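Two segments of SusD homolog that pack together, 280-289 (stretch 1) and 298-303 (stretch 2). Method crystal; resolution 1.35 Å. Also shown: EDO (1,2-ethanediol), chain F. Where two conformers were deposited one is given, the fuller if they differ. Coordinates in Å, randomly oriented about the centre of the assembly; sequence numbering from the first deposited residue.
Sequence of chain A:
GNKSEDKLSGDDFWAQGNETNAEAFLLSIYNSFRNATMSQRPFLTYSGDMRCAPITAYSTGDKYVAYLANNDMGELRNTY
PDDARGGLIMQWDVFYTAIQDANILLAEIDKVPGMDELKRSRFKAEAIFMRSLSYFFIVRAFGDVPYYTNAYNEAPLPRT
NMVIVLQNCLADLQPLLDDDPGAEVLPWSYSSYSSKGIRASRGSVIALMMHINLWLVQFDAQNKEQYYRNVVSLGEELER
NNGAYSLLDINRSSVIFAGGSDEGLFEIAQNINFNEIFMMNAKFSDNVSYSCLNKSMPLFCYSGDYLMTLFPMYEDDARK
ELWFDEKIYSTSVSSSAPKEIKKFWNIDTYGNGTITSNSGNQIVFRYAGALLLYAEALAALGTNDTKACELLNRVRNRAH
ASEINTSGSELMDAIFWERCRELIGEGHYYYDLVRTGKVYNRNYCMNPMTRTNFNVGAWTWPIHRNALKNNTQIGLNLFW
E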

# COMPACT_ATOMS: atom_id res chain seq x y z
N MSE A 280 -11.25 -8.54 -10.01
CA MSE A 280 -12.26 -8.39 -9.02
C MSE A 280 -11.73 -8.78 -7.62
O MSE A 280 -11.94 -8.05 -6.65
CB MSE A 280 -13.44 -9.27 -9.41
CG MSE A 280 -14.56 -9.12 -8.50
SE MSE A 280 -16.22 -9.84 -9.20
CE MSE A 280 -16.26 -9.05 -10.38
N ASN A 281 -11.05 -9.91 -7.54
CA ASN A 281 -10.57 -10.45 -6.27
C ASN A 281 -9.41 -9.62 -5.69
O ASN A 281 -9.04 -9.76 -4.54
CB ASN A 281 -10.17 -11.92 -6.46
CG ASN A 281 -10.00 -12.69 -5.18
OD1 ASN A 281 -10.73 -12.52 -4.16
ND2 ASN A 281 -9.07 -13.59 -5.21
N ALA A 282 -8.81 -8.78 -6.52
CA ALA A 282 -7.76 -7.85 -6.10
C ALA A 282 -8.27 -6.59 -5.42
O ALA A 282 -7.51 -5.87 -4.74
CB ALA A 282 -6.89 -7.42 -7.29
N LYS A 283 -9.55 -6.29 -5.63
CA LYS A 283 -10.17 -5.08 -5.09
C LYS A 283 -10.84 -5.43 -3.77
O LYS A 283 -11.86 -6.14 -3.74
CB LYS A 283 -11.18 -4.51 -6.08
CG LYS A 283 -10.48 -4.00 -7.34
CD LYS A 283 -11.44 -3.36 -8.32
CE LYS A 283 -12.07 -4.38 -9.23
NZ LYS A 283 -12.77 -3.72 -10.40
N PHE A 284 -10.32 -4.88 -2.69
CA PHE A 284 -10.89 -5.12 -1.38
C PHE A 284 -12.40 -4.93 -1.38
O PHE A 284 -13.17 -5.79 -0.88
CB PHE A 284 -10.24 -4.14 -0.38
CG PHE A 284 -10.80 -4.20 1.03
CD1 PHE A 284 -10.32 -5.13 1.92
CD2 PHE A 284 -11.78 -3.32 1.45
CE1 PHE A 284 -10.78 -5.18 3.23
CE2 PHE A 284 -12.25 -3.38 2.76
CZ PHE A 284 -11.75 -4.34 3.63
N SER A 285 -12.84 -3.83 -1.96
CA SER A 285 -14.27 -3.52 -1.99
C SER A 285 -15.10 -4.70 -2.56
O SER A 285 -16.19 -5.02 -2.04
CB SER A 285 -14.51 -2.25 -2.80
OG SER A 285 -15.86 -1.81 -2.66
N ASP A 286 -14.61 -5.34 -3.63
CA ASP A 286 -15.35 -6.43 -4.27
C ASP A 286 -15.34 -7.69 -3.47
O ASP A 286 -16.09 -8.62 -3.77
CB ASP A 286 -14.89 -6.65 -5.71
CG ASP A 286 -15.41 -5.58 -6.66
OD1 ASP A 286 -16.45 -4.95 -6.39
OD2 ASP A 286 -14.80 -5.40 -7.75
N ASN A 287 -14.50 -7.75 -2.43
CA ASN A 287 -14.46 -8.89 -1.57
C ASN A 287 -15.33 -8.72 -0.32
O ASN A 287 -15.61 -9.72 0.37
CB ASN A 287 -13.01 -9.20 -1.16
CG ASN A 287 -12.17 -9.70 -2.33
OD1 ASN A 287 -12.65 -10.39 -3.23
ND2 ASN A 287 -10.89 -9.36 -2.31
N VAL A 288 -15.73 -7.48 -0.02
CA VAL A 288 -16.49 -7.19 1.20
C VAL A 288 -17.84 -6.57 0.90
O VAL A 288 -18.48 -6.04 1.79
CB VAL A 288 -15.71 -6.28 2.18
CG1 VAL A 288 -14.46 -7.01 2.64
CG2 VAL A 288 -15.37 -4.97 1.53
N SER A 289 -18.31 -6.68 -0.33
CA SER A 289 -19.60 -6.13 -0.75
C SER A 289 -20.49 -7.21 -1.32
O SER A 289 -19.99 -8.19 -1.87
CB SER A 289 -19.40 -5.07 -1.85
OG SER A 289 -18.60 -3.99 -1.37
N PRO A 298 -20.97 -11.45 0.69
CA PRO A 298 -19.61 -11.17 0.19
C PRO A 298 -18.67 -12.34 0.33
O PRO A 298 -19.03 -13.39 0.84
CB PRO A 298 -19.13 -10.04 1.10
CG PRO A 298 -20.27 -9.61 1.92
CD PRO A 298 -21.23 -10.79 1.97
N LEU A 299 -17.42 -12.15 -0.07
CA LEU A 299 -16.41 -13.18 0.14
C LEU A 299 -16.11 -13.41 1.62
O LEU A 299 -15.97 -14.55 2.07
CB LEU A 299 -15.12 -12.77 -0.59
CG LEU A 299 -13.96 -13.75 -0.47
CD1 LEU A 299 -14.24 -14.95 -1.33
CD2 LEU A 299 -12.64 -13.09 -0.93
N PHE A 300 -15.97 -12.33 2.39
CA PHE A 300 -15.63 -12.44 3.80
C PHE A 300 -16.14 -11.25 4.59
O PHE A 300 -16.55 -10.24 4.04
CB PHE A 300 -14.11 -12.62 4.04
CG PHE A 300 -13.24 -11.45 3.61
CD1 PHE A 300 -13.08 -10.33 4.43
CD2 PHE A 300 -12.55 -11.49 2.43
CE1 PHE A 300 -12.26 -9.27 4.07
CE2 PHE A 300 -11.74 -10.43 2.04
CZ PHE A 300 -11.59 -9.33 2.86
N CYS A 301 -16.10 -11.41 5.90
CA CYS A 301 -16.42 -10.33 6.81
C CYS A 301 -15.46 -10.28 7.98
O CYS A 301 -14.82 -11.26 8.33
CB CYS A 301 -17.87 -10.45 7.33
SG CYS A 301 -18.23 -11.90 8.35
N TYR A 302 -15.41 -9.11 8.60
CA TYR A 302 -14.61 -8.86 9.79
C TYR A 302 -15.38 -9.22 11.04
O TYR A 302 -16.59 -8.99 11.12
CB TYR A 302 -14.28 -7.36 9.87
CG TYR A 302 -13.14 -6.96 8.93
CD1 TYR A 302 -13.40 -6.72 7.60
CD2 TYR A 302 -11.84 -6.92 9.38
CE1 TYR A 302 -12.38 -6.37 6.74
CE2 TYR A 302 -10.79 -6.57 8.50
CZ TYR A 302 -11.10 -6.30 7.20
OH TYR A 302 -10.10 -5.96 6.31
N SER A 303 -14.68 -9.75 12.01
CA SER A 303 -15.23 -9.98 13.35
C SER A 303 -15.95 -8.76 13.89
O SER A 303 -15.42 -7.66 13.91
CB SER A 303 -14.08 -10.35 14.28
OG SER A 303 -14.38 -10.18 15.64
C1 EDO F . -15.54 -10.26 -6.12
O1 EDO F . -16.89 -10.52 -5.83
C2 EDO F . -14.48 -11.21 -5.57
O2 EDO F . -14.91 -11.88 -4.39
O HOH W 1 -17.83 -9.83 -2.21

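The contact between 280-289 and 298-303 turns on Asn287, whose backbone carbonyl reaches the second stretch while its CA-to-CB bond runs sideways to it. Its carbonyl is shared by two successive amides: Leu299 N lies 3.1 Å from Asn287 O and Phe300 N lies 3.3 Å from the same Asn287 O. Both hydrogen bonds are weak. The N-H...O angle is 153° for Phe300 but only 124° for Leu299, so the shorter bond is the more bent. These are the only direct hydrogen bonds assigned between the stretches, and they form where the backbones run close, Asn287 CA lying 5.0 Å from Leu299 CA.

A water reinforces the same corner. Water 1 donates to Asp286 O at 2.6 Å and to Ser289 O at 2.7 Å, and accepts from Leu299 N at 3.2 Å. The Leu299 amide is thus directed between the water and the Asn287 carbonyl, in keeping with the bent angle of its direct bond.

Within stretch 1 the Asn287 side chain, chi1 in m, is fixed by a nearly straight hydrogen bond from Asn287 ND2 to Asn281 O, 2.9 Å and 165°. This ties Asn287 back to the 3-10 segment and leaves Asn287 OD1 3.5 Å from Leu299 CD2. Ser289, whose CA-to-CB bond points away from stretch 2, turns to its own segment: Ser289 OG donates to Ser285 O at 2.7 Å. A long salt bridge, Lys283 NZ to Asp286 OD2 at 3.7 Å, also lies wholly within stretch 1.

A 1,2-ethanediol, probably from the crystallisation liquor, sits beside this polar cluster. It makes two weak hydrogen bonds, EDO O1 to Asp286 O and EDO O2 to Asn287 OD1, each 2.9 Å. Its approach to stretch 2 is looser, with EDO O2 3.9 Å from Leu299 CB.

Packing spreads outward from the shared carbonyl. Pro298 points its CA-to-CB bond toward stretch 1, and Pro298 CB rests 3.6 Å from Asn287 O and 3.6 Å from Ser289 O, so the proline ring lies against backbone rather than side chains. Phe300 starts sideways, but with chi1 in p its ring reaches back to stretch 1. Asn287 O lies over one face of that ring, and Asn287 CB comes within 3.7 Å of Phe300 CE2. The same ring meets Val288, Val288 CG1 to Phe300 CE1 at 3.5 Å, in an oblique approach.

Farther out, Phe284 and Tyr302 also begin sideways and close the gap with their ring ends. Phe284 CE1 is 4.2 Å from Phe300 CZ, at the edge of the Phe300 ring, while Phe284 CZ packs 3.8 Å from Tyr302 CE1. The tyrosine hydroxyl comes nearer still: Tyr302 OH is 3.2 Å from Phe284 CE1, near the plane of the phenylalanine ring and at its edge. Cys301, between the two aromatics of the strand, points away. In all, 375 Å² is buried, counting both sides.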